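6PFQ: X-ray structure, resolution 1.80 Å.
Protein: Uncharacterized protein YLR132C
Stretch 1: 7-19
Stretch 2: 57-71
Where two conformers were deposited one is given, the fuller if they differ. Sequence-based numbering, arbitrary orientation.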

# COMPACT_ATOMS: atom_id res chain seq x y z
N LYS A 7 -12.47 -8.58 -15.29
CA LYS A 7 -13.28 -7.80 -16.21
C LYS A 7 -14.02 -6.69 -15.46
O LYS A 7 -14.64 -6.94 -14.41
CB LYS A 7 -14.29 -8.70 -16.94
N ASN A 8 -13.89 -5.47 -15.95
CA ASN A 8 -14.57 -4.30 -15.40
C ASN A 8 -14.09 -3.94 -14.00
O ASN A 8 -14.83 -3.35 -13.21
CB ASN A 8 -16.09 -4.48 -15.47
CG ASN A 8 -16.57 -4.60 -16.92
OD1 ASN A 8 -16.02 -3.96 -17.81
ND2 ASN A 8 -17.60 -5.40 -17.15
N ILE A 9 -12.84 -4.29 -13.66
CA ILE A 9 -12.26 -4.00 -12.35
C ILE A 9 -11.28 -2.85 -12.54
O ILE A 9 -10.43 -2.92 -13.45
CB ILE A 9 -11.51 -5.20 -11.75
CG1 ILE A 9 -12.39 -6.45 -11.60
CG2 ILE A 9 -10.89 -4.81 -10.39
CD1 ILE A 9 -13.60 -6.27 -10.73
N GLY A 10 -11.35 -1.84 -11.68
CA GLY A 10 -10.39 -0.75 -11.72
C GLY A 10 -9.85 -0.47 -10.34
O GLY A 10 -10.50 -0.72 -9.32
N PHE A 11 -8.62 0.06 -10.29
CA PHE A 11 -7.96 0.36 -9.02
C PHE A 11 -6.89 1.42 -9.29
O PHE A 11 -6.20 1.35 -10.31
CB PHE A 11 -7.37 -0.95 -8.44
CG PHE A 11 -6.18 -0.80 -7.48
CD1 PHE A 11 -6.37 -0.41 -6.15
CD2 PHE A 11 -4.90 -1.16 -7.88
CE1 PHE A 11 -5.28 -0.31 -5.25
CE2 PHE A 11 -3.79 -1.07 -6.99
CZ PHE A 11 -3.98 -0.64 -5.67
N LEU A 12 -6.76 2.39 -8.39
CA LEU A 12 -5.86 3.53 -8.56
C LEU A 12 -4.73 3.44 -7.55
O LEU A 12 -4.96 3.08 -6.40
CB LEU A 12 -6.59 4.85 -8.35
CG LEU A 12 -7.44 5.11 -9.59
CD1 LEU A 12 -8.69 5.92 -9.24
CD2 LEU A 12 -6.58 5.80 -10.64
N PHE A 13 -3.51 3.81 -7.96
CA PHE A 13 -2.38 3.74 -7.03
C PHE A 13 -1.26 4.66 -7.51
O PHE A 13 -1.29 5.17 -8.62
CB PHE A 13 -1.85 2.31 -6.88
CG PHE A 13 -1.43 1.67 -8.19
CD1 PHE A 13 -2.37 1.12 -9.06
CD2 PHE A 13 -0.07 1.56 -8.53
CE1 PHE A 13 -1.97 0.49 -10.26
CE2 PHE A 13 0.33 0.94 -9.70
CZ PHE A 13 -0.60 0.40 -10.55
N LEU A 14 -0.32 4.92 -6.60
CA LEU A 14 0.96 5.58 -6.86
C LEU A 14 2.04 4.51 -6.91
O LEU A 14 2.02 3.56 -6.12
CB LEU A 14 1.35 6.59 -5.76
CG LEU A 14 0.44 7.74 -5.40
CD1 LEU A 14 1.08 8.63 -4.40
CD2 LEU A 14 0.16 8.56 -6.67
N GLU A 15 2.99 4.66 -7.81
CA GLU A 15 4.10 3.72 -7.94
C GLU A 15 5.38 4.39 -7.45
O GLU A 15 5.66 5.53 -7.82
CB GLU A 15 4.24 3.28 -9.40
CG GLU A 15 5.40 2.42 -9.69
CD GLU A 15 5.48 2.11 -11.18
OE1 GLU A 15 4.78 1.18 -11.62
OE2 GLU A 15 6.21 2.84 -11.88
N LEU A 16 6.13 3.68 -6.59
CA LEU A 16 7.33 4.20 -5.91
C LEU A 16 8.53 3.35 -6.31
O LEU A 16 8.69 2.22 -5.83
CB LEU A 16 7.17 4.19 -4.38
CG LEU A 16 5.84 4.71 -3.84
CD1 LEU A 16 5.85 4.53 -2.31
CD2 LEU A 16 5.69 6.21 -4.20
N ARG A 17 9.37 3.86 -7.20
CA ARG A 17 10.57 3.14 -7.60
C ARG A 17 11.70 3.54 -6.66
O ARG A 17 11.97 4.73 -6.51
CB ARG A 17 10.90 3.42 -9.06
CG ARG A 17 9.78 2.93 -10.02
CD ARG A 17 10.03 3.38 -11.48
NE ARG A 17 11.42 3.15 -11.83
CZ ARG A 17 11.87 2.02 -12.39
NH1 ARG A 17 11.02 1.03 -12.66
NH2 ARG A 17 13.15 1.88 -12.66
N LEU A 18 12.30 2.56 -6.00
CA LEU A 18 13.37 2.80 -5.03
C LEU A 18 14.71 2.93 -5.72
O LEU A 18 15.02 2.18 -6.66
CB LEU A 18 13.45 1.67 -4.00
CG LEU A 18 12.47 1.68 -2.82
CD1 LEU A 18 11.03 1.63 -3.28
CD2 LEU A 18 12.81 0.53 -1.90
N ASP A 19 15.51 3.86 -5.26
CA ASP A 19 16.87 3.94 -5.75
C ASP A 19 17.73 2.97 -4.97
O ASP A 19 17.28 2.30 -4.04
CB ASP A 19 17.41 5.37 -5.67
CG ASP A 19 17.56 5.87 -4.25
OD1 ASP A 19 17.66 5.10 -3.28
OD2 ASP A 19 17.62 7.09 -4.08
N LYS A 57 11.36 -4.38 -7.57
CA LYS A 57 9.92 -4.23 -7.67
C LYS A 57 9.60 -2.86 -7.11
O LYS A 57 10.14 -2.50 -6.06
CB LYS A 57 9.18 -5.35 -6.90
CG LYS A 57 9.57 -6.72 -7.43
CD LYS A 57 9.03 -7.88 -6.63
CE LYS A 57 7.54 -7.88 -6.53
NZ LYS A 57 7.14 -9.10 -5.80
N PRO A 58 8.76 -2.07 -7.76
CA PRO A 58 8.33 -0.82 -7.13
C PRO A 58 7.43 -1.12 -5.94
O PRO A 58 6.72 -2.13 -5.92
CB PRO A 58 7.54 -0.10 -8.22
CG PRO A 58 7.08 -1.22 -9.16
CD PRO A 58 8.19 -2.25 -9.11
N LEU A 59 7.41 -0.19 -4.99
CA LEU A 59 6.39 -0.17 -3.95
C LEU A 59 5.19 0.68 -4.42
O LEU A 59 5.20 1.26 -5.52
CB LEU A 59 6.99 0.37 -2.65
CG LEU A 59 8.18 -0.44 -2.14
CD1 LEU A 59 8.67 0.07 -0.76
CD2 LEU A 59 7.90 -1.95 -2.05
N HIS A 60 4.15 0.75 -3.59
CA HIS A 60 2.90 1.35 -4.00
C HIS A 60 2.26 2.13 -2.85
O HIS A 60 2.58 1.91 -1.68
CB HIS A 60 1.95 0.26 -4.53
CG HIS A 60 2.56 -0.58 -5.61
ND1 HIS A 60 3.27 -1.73 -5.34
CD2 HIS A 60 2.59 -0.42 -6.95
CE1 HIS A 60 3.70 -2.24 -6.48
NE2 HIS A 60 3.30 -1.47 -7.47
N VAL A 61 1.41 3.09 -3.21
CA VAL A 61 0.37 3.60 -2.31
C VAL A 61 -0.97 3.34 -2.97
O VAL A 61 -1.24 3.88 -4.05
CB VAL A 61 0.52 5.10 -2.02
CG1 VAL A 61 -0.62 5.57 -1.07
CG2 VAL A 61 1.91 5.46 -1.47
N SER A 62 -1.81 2.51 -2.35
CA SER A 62 -3.18 2.33 -2.84
C SER A 62 -3.99 3.60 -2.63
O SER A 62 -3.96 4.19 -1.55
CB SER A 62 -3.86 1.17 -2.11
OG SER A 62 -3.15 -0.02 -2.35
N LEU A 63 -4.73 4.00 -3.67
CA LEU A 63 -5.55 5.20 -3.65
C LEU A 63 -7.03 4.91 -3.83
O LEU A 63 -7.85 5.82 -3.66
CB LEU A 63 -5.11 6.18 -4.76
CG LEU A 63 -3.67 6.67 -4.63
CD1 LEU A 63 -3.28 7.53 -5.90
CD2 LEU A 63 -3.52 7.49 -3.38
N SER A 64 -7.40 3.67 -4.13
CA SER A 64 -8.80 3.27 -4.15
C SER A 64 -8.91 1.83 -3.68
O SER A 64 -7.93 1.07 -3.70
CB SER A 64 -9.43 3.39 -5.55
OG SER A 64 -8.88 2.39 -6.38
N GLU A 65 -10.13 1.46 -3.28
CA GLU A 65 -10.50 0.07 -3.15
C GLU A 65 -10.49 -0.60 -4.53
O GLU A 65 -10.26 0.05 -5.56
CB GLU A 65 -11.88 -0.06 -2.48
CG GLU A 65 -12.97 0.68 -3.22
CD GLU A 65 -14.24 0.89 -2.42
OE1 GLU A 65 -14.18 1.32 -1.24
OE2 GLU A 65 -15.33 0.63 -2.98
N THR A 66 -10.66 -1.93 -4.55
CA THR A 66 -10.88 -2.65 -5.80
C THR A 66 -12.24 -2.26 -6.31
O THR A 66 -13.26 -2.60 -5.69
CB THR A 66 -10.78 -4.16 -5.58
OG1 THR A 66 -9.44 -4.50 -5.23
CG2 THR A 66 -11.13 -4.89 -6.85
N MET A 67 -12.29 -1.51 -7.40
CA MET A 67 -13.57 -0.97 -7.86
C MET A 67 -14.18 -1.93 -8.86
O MET A 67 -13.59 -2.20 -9.91
CB MET A 67 -13.41 0.42 -8.48
CG MET A 67 -12.91 1.45 -7.45
SD MET A 67 -12.72 3.13 -8.15
CE MET A 67 -11.23 2.96 -9.13
N MET A 68 -15.35 -2.44 -8.54
CA MET A 68 -15.98 -3.41 -9.42
C MET A 68 -17.12 -2.73 -10.14
O MET A 68 -18.23 -2.60 -9.61
CB MET A 68 -16.42 -4.61 -8.59
CG MET A 68 -15.21 -5.13 -7.81
SD MET A 68 -15.60 -6.68 -7.02
CE MET A 68 -14.39 -6.66 -5.67
N PHE A 69 -16.87 -2.35 -11.39
CA PHE A 69 -17.90 -1.67 -12.14
C PHE A 69 -18.88 -2.67 -12.74
O PHE A 69 -18.55 -3.85 -12.99
CB PHE A 69 -17.26 -0.84 -13.25
CG PHE A 69 -16.30 0.21 -12.73
CD1 PHE A 69 -16.77 1.47 -12.35
CD2 PHE A 69 -14.95 -0.05 -12.62
CE1 PHE A 69 -15.90 2.45 -11.89
CE2 PHE A 69 -14.07 0.92 -12.15
CZ PHE A 69 -14.56 2.17 -11.78
N ALA A 70 -20.09 -2.17 -13.04
CA ALA A 70 -21.18 -3.03 -13.49
C ALA A 70 -20.99 -3.49 -14.93
O ALA A 70 -21.50 -4.55 -15.31
CB ALA A 70 -22.52 -2.31 -13.34
N ASN A 71 -20.29 -2.71 -15.74
CA ASN A 71 -20.11 -3.07 -17.14
C ASN A 71 -18.99 -2.21 -17.70
O ASN A 71 -18.48 -1.31 -17.02
CB ASN A 71 -21.40 -2.87 -17.96
CG ASN A 71 -22.06 -1.53 -17.68
OD1 ASN A 71 -21.48 -0.48 -17.93
ND2 ASN A 71 -23.27 -1.57 -17.13
O HOH W 1 12.01 -0.40 -6.83

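The two stretches form an antiparallel β contact in two ladders, separated by a register shift of two residues and backed by apolar side chains.

The axes of strands 9-16 and 59-62 run at 144° and approach to 4.6 Å. In the longer ladder, reciprocal hydrogen bonds join Leu14 to Val61 (Leu14 N to Val61 O 2.9 Å, Val61 N to Leu14 O 3.0 Å) and Leu16 to Leu59 (Leu16 N to Leu59 O 2.8 Å, Leu59 N to Leu16 O 2.9 Å). The second ladder pairs Gly10 with Met67: Gly10 N to Met67 O is 2.9 Å and Met67 N to Gly10 O 2.7 Å.

Between them, Leu12 bridges the offset. Leu12 O accepts from Leu63 N at 2.9 Å, while Leu12 N donates to Ser64 OG at 2.9 Å, so a side chain supplies the acceptor. Ser64 OG in turn donates to Glu65 O at 2.8 Å.

One sheet face carries Leu14, Leu16, Leu59 and Val61; Leu16 CD1 lies 4.1 Å from Val61 CG2. On the other, the Phe13 and His60 rings meet obliquely, centroids 5.6 Å apart and planes at 67°. Gly10 suits its site: an ideal CB would sit 3.1 Å from Phe69 CE2, a tight fit. Beyond the ladder, water 1 links Leu18 N (3.1 Å) to Lys57 O (2.9 Å).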